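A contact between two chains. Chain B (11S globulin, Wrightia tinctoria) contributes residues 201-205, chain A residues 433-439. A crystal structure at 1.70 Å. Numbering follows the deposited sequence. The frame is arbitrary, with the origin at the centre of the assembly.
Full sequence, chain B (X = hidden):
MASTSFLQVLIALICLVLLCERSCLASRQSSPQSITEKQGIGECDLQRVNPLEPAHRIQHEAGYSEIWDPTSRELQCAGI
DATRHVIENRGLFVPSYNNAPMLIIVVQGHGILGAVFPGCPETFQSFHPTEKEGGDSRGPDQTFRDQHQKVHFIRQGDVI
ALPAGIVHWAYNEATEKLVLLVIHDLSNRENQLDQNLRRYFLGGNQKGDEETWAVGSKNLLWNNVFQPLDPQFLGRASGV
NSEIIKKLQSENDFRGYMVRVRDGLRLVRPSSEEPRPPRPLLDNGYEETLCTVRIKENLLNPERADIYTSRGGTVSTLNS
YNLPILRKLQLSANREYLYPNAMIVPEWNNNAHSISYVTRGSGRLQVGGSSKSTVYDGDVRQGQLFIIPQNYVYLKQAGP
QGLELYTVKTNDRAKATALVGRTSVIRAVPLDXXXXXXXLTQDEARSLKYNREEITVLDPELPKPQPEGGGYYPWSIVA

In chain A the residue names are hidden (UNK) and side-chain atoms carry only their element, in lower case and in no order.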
# COMPACT_ATOMS: atom_id res chain seq x y z
N PHE B 201 -13.84 -11.87 -30.20
CA PHE B 201 -13.81 -10.85 -31.20
C PHE B 201 -15.16 -10.15 -31.38
O PHE B 201 -16.21 -10.78 -31.26
CB PHE B 201 -13.34 -11.48 -32.55
CG PHE B 201 -11.88 -11.74 -32.65
CD1 PHE B 201 -11.38 -12.91 -32.25
CD2 PHE B 201 -10.99 -10.76 -33.14
CE1 PHE B 201 -10.04 -13.17 -32.33
CE2 PHE B 201 -9.64 -10.99 -33.18
CZ PHE B 201 -9.18 -12.23 -32.81
N LEU B 202 -15.12 -8.84 -31.56
CA LEU B 202 -16.33 -8.01 -31.85
C LEU B 202 -16.43 -7.88 -33.37
O LEU B 202 -16.03 -6.90 -33.97
CB LEU B 202 -16.25 -6.68 -31.21
CG LEU B 202 -16.44 -6.73 -29.67
CD1 LEU B 202 -15.41 -7.49 -28.90
CD2 LEU B 202 -16.55 -5.29 -29.18
N GLY B 203 -16.98 -8.92 -33.96
CA GLY B 203 -16.88 -9.11 -35.37
C GLY B 203 -16.04 -10.24 -35.82
O GLY B 203 -15.38 -10.96 -35.08
N GLY B 204 -16.01 -10.39 -37.17
CA GLY B 204 -15.23 -11.42 -37.79
C GLY B 204 -15.92 -12.72 -38.04
O GLY B 204 -16.94 -13.01 -37.44
N ASN B 205 -15.32 -13.54 -38.91
CA ASN B 205 -15.78 -14.88 -39.16
C ASN B 205 -14.63 -15.67 -39.81
O ASN B 205 -13.77 -15.03 -40.38
CB ASN B 205 -16.93 -14.75 -40.14
CG ASN B 205 -17.97 -15.84 -40.00
OD1 ASN B 205 -17.83 -16.81 -39.23
ND2 ASN B 205 -19.06 -15.64 -40.72
N UNK A 433 -13.67 1.76 -37.81
CA UNK A 433 -13.37 0.36 -37.57
C UNK A 433 -14.64 -0.43 -37.72
O UNK A 433 -14.65 -1.51 -38.28
c UNK A 433 -12.73 0.20 -36.15
c UNK A 433 -11.42 0.98 -36.07
c UNK A 433 -12.61 -1.26 -35.71
N UNK A 434 -15.72 0.06 -37.15
CA UNK A 434 -16.95 -0.72 -37.23
C UNK A 434 -17.51 -0.81 -38.69
O UNK A 434 -17.96 -1.87 -39.08
c UNK A 434 -17.75 0.91 -34.03
c UNK A 434 -16.05 -2.78 -31.98
c UNK A 434 -16.66 -2.51 -34.31
c UNK A 434 -17.09 -1.22 -34.05
c UNK A 434 -16.91 -0.72 -32.76
c UNK A 434 -16.38 -1.51 -31.72
n UNK A 434 -17.30 0.60 -32.76
c UNK A 434 -16.15 -3.30 -33.29
c UNK A 434 -18.01 -0.20 -36.31
c UNK A 434 -17.59 -0.15 -34.86
N UNK A 435 -17.38 0.29 -39.42
CA UNK A 435 -17.80 0.33 -40.88
C UNK A 435 -17.08 -0.84 -41.58
O UNK A 435 -17.68 -1.70 -42.24
c UNK A 435 -17.46 1.68 -41.49
c UNK A 435 -17.47 1.65 -43.05
c UNK A 435 -18.43 2.71 -40.93
c UNK A 435 -18.05 4.12 -41.20
N UNK A 436 -15.78 -0.90 -41.41
CA UNK A 436 -14.99 -1.95 -42.03
C UNK A 436 -15.21 -3.34 -41.54
O UNK A 436 -15.30 -4.32 -42.33
c UNK A 436 -13.52 -1.52 -42.01
c UNK A 436 -13.23 -0.49 -43.07
n UNK A 436 -13.23 0.80 -42.71
o UNK A 436 -13.07 -0.88 -44.27
N UNK A 437 -15.35 -3.52 -40.22
CA UNK A 437 -15.47 -4.85 -39.68
C UNK A 437 -16.87 -5.43 -39.95
O UNK A 437 -17.00 -6.59 -40.24
c UNK A 437 -13.74 -4.52 -37.88
c UNK A 437 -15.20 -4.85 -38.18
c UNK A 437 -15.55 -6.19 -37.55
N UNK A 438 -17.89 -4.62 -39.82
CA UNK A 438 -19.25 -5.13 -39.89
C UNK A 438 -19.83 -4.89 -41.32
O UNK A 438 -20.88 -5.41 -41.62
c UNK A 438 -19.02 -4.78 -34.73
c UNK A 438 -19.59 -3.63 -35.22
c UNK A 438 -19.19 -5.81 -36.89
c UNK A 438 -19.96 -3.58 -36.56
c UNK A 438 -20.15 -4.46 -38.88
c UNK A 438 -19.74 -4.63 -37.41
c UNK A 438 -18.84 -5.86 -35.56
N UNK A 439 -19.09 -4.18 -42.18
CA UNK A 439 -19.61 -3.73 -43.50
C UNK A 439 -20.87 -2.94 -43.41
O UNK A 439 -21.87 -3.28 -44.01
c UNK A 439 -18.32 -6.67 -45.60
c UNK A 439 -19.76 -4.93 -44.41
o UNK A 439 -19.11 -7.64 -45.60
n UNK A 439 -17.29 -6.58 -46.43
c UNK A 439 -18.41 -5.59 -44.54
O HOH W 1 -16.38 -9.31 -39.98
O HOH W 2 -18.19 -8.69 -38.57

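Position 433 of chain A carries three side-chain carbons, one bonded to the backbone and bearing the other two. This fork at the first atom, with no heteroatom, defines valine. A:Val433 has no side-chain contact with the chain B stretch; its backbone O accepts a helical hydrogen bond from the backbone N of position 437 at 2.9 Å.

Position 434 has one carbon leading into fused five- and six-membered rings that hold eight carbons and one nitrogen, an indole, so the residue is tryptophan. Its CA-to-CB bond points sideways, yet the end of the ring system comes nearer to chain B. A:Trp434 CH2 lies 3.8 Å from B:Leu202 CD2, an apolar contact, and A:Trp434 CZ3 lies 3.7 Å from B:Leu202 O, which sits at the ring edge near its plane. The ring nitrogen, NE1, is hydrogen-bonded elsewhere in the structure.

Position 435 shows four carbons, forked at the first, with one arm two carbons long: isoleucine. The side chain of A:Ile435 is out of reach of the chain B stretch.

Position 436 has two carbons, the second carrying one oxygen and one nitrogen. That short amide could only be asparagine, and the side chain of A:Asn436 is likewise out of reach.

Position 437 repeats the pattern of 433, three carbons with the fork at the first, and is again valine. Here CA-to-CB points toward chain B, and the CA atoms of A:Val437 and B:Gly203 are 6.2 Å apart, the closest such pair. A:Val437 CG1 is 3.7 Å from B:Leu202 O and 3.9 Å from B:Gly203 CA.

Position 438 has one carbon followed by a ring of six carbons and no oxygen, which identifies phenylalanine. Its CA-to-CB bond points sideways, but the ring reaches inward: A:Phe438 CE1 is 3.4 Å from B:Leu202 O and 3.8 Å from B:Gly203 CA, the latter at the ring edge. Its backbone N donates to A:Trp434 O at 2.8 Å.

Position 439 has three carbons in a chain, the third carrying one oxygen and one nitrogen, hence glutamine. A:Gln439 is the first residue to leave helical angles, with a phi of 55°, and its side chain makes no contact with chain B.

The contact thus uses positions 434, 437 and 438, which lie along one side of the helix. Close approach depends on B:Gly203 lacking a side chain: an ideal CB would fall 2.4 Å from A:Val437 CG1, a clash, and its phi/psi of 111/178° independently calls for glycine. No direct hydrogen bond crosses between the stretches, and B:Leu202 O is buried without a partner. Water bridges A:Val437 O and B:Gly204 N at two modelled sites. Water 1 donates to A:Val437 O (2.8 Å) and accepts a weak bond from B:Gly204 N (3.0 Å); water 2 donates to A:Val437 O (2.9 Å) and accepts from B:Gly204 N (3.1 Å). The two stretches bury 178 Å² between them, both sides summed; the waters add a polar bridge beside this packing.

Chain A (433-439) VWINVFQ
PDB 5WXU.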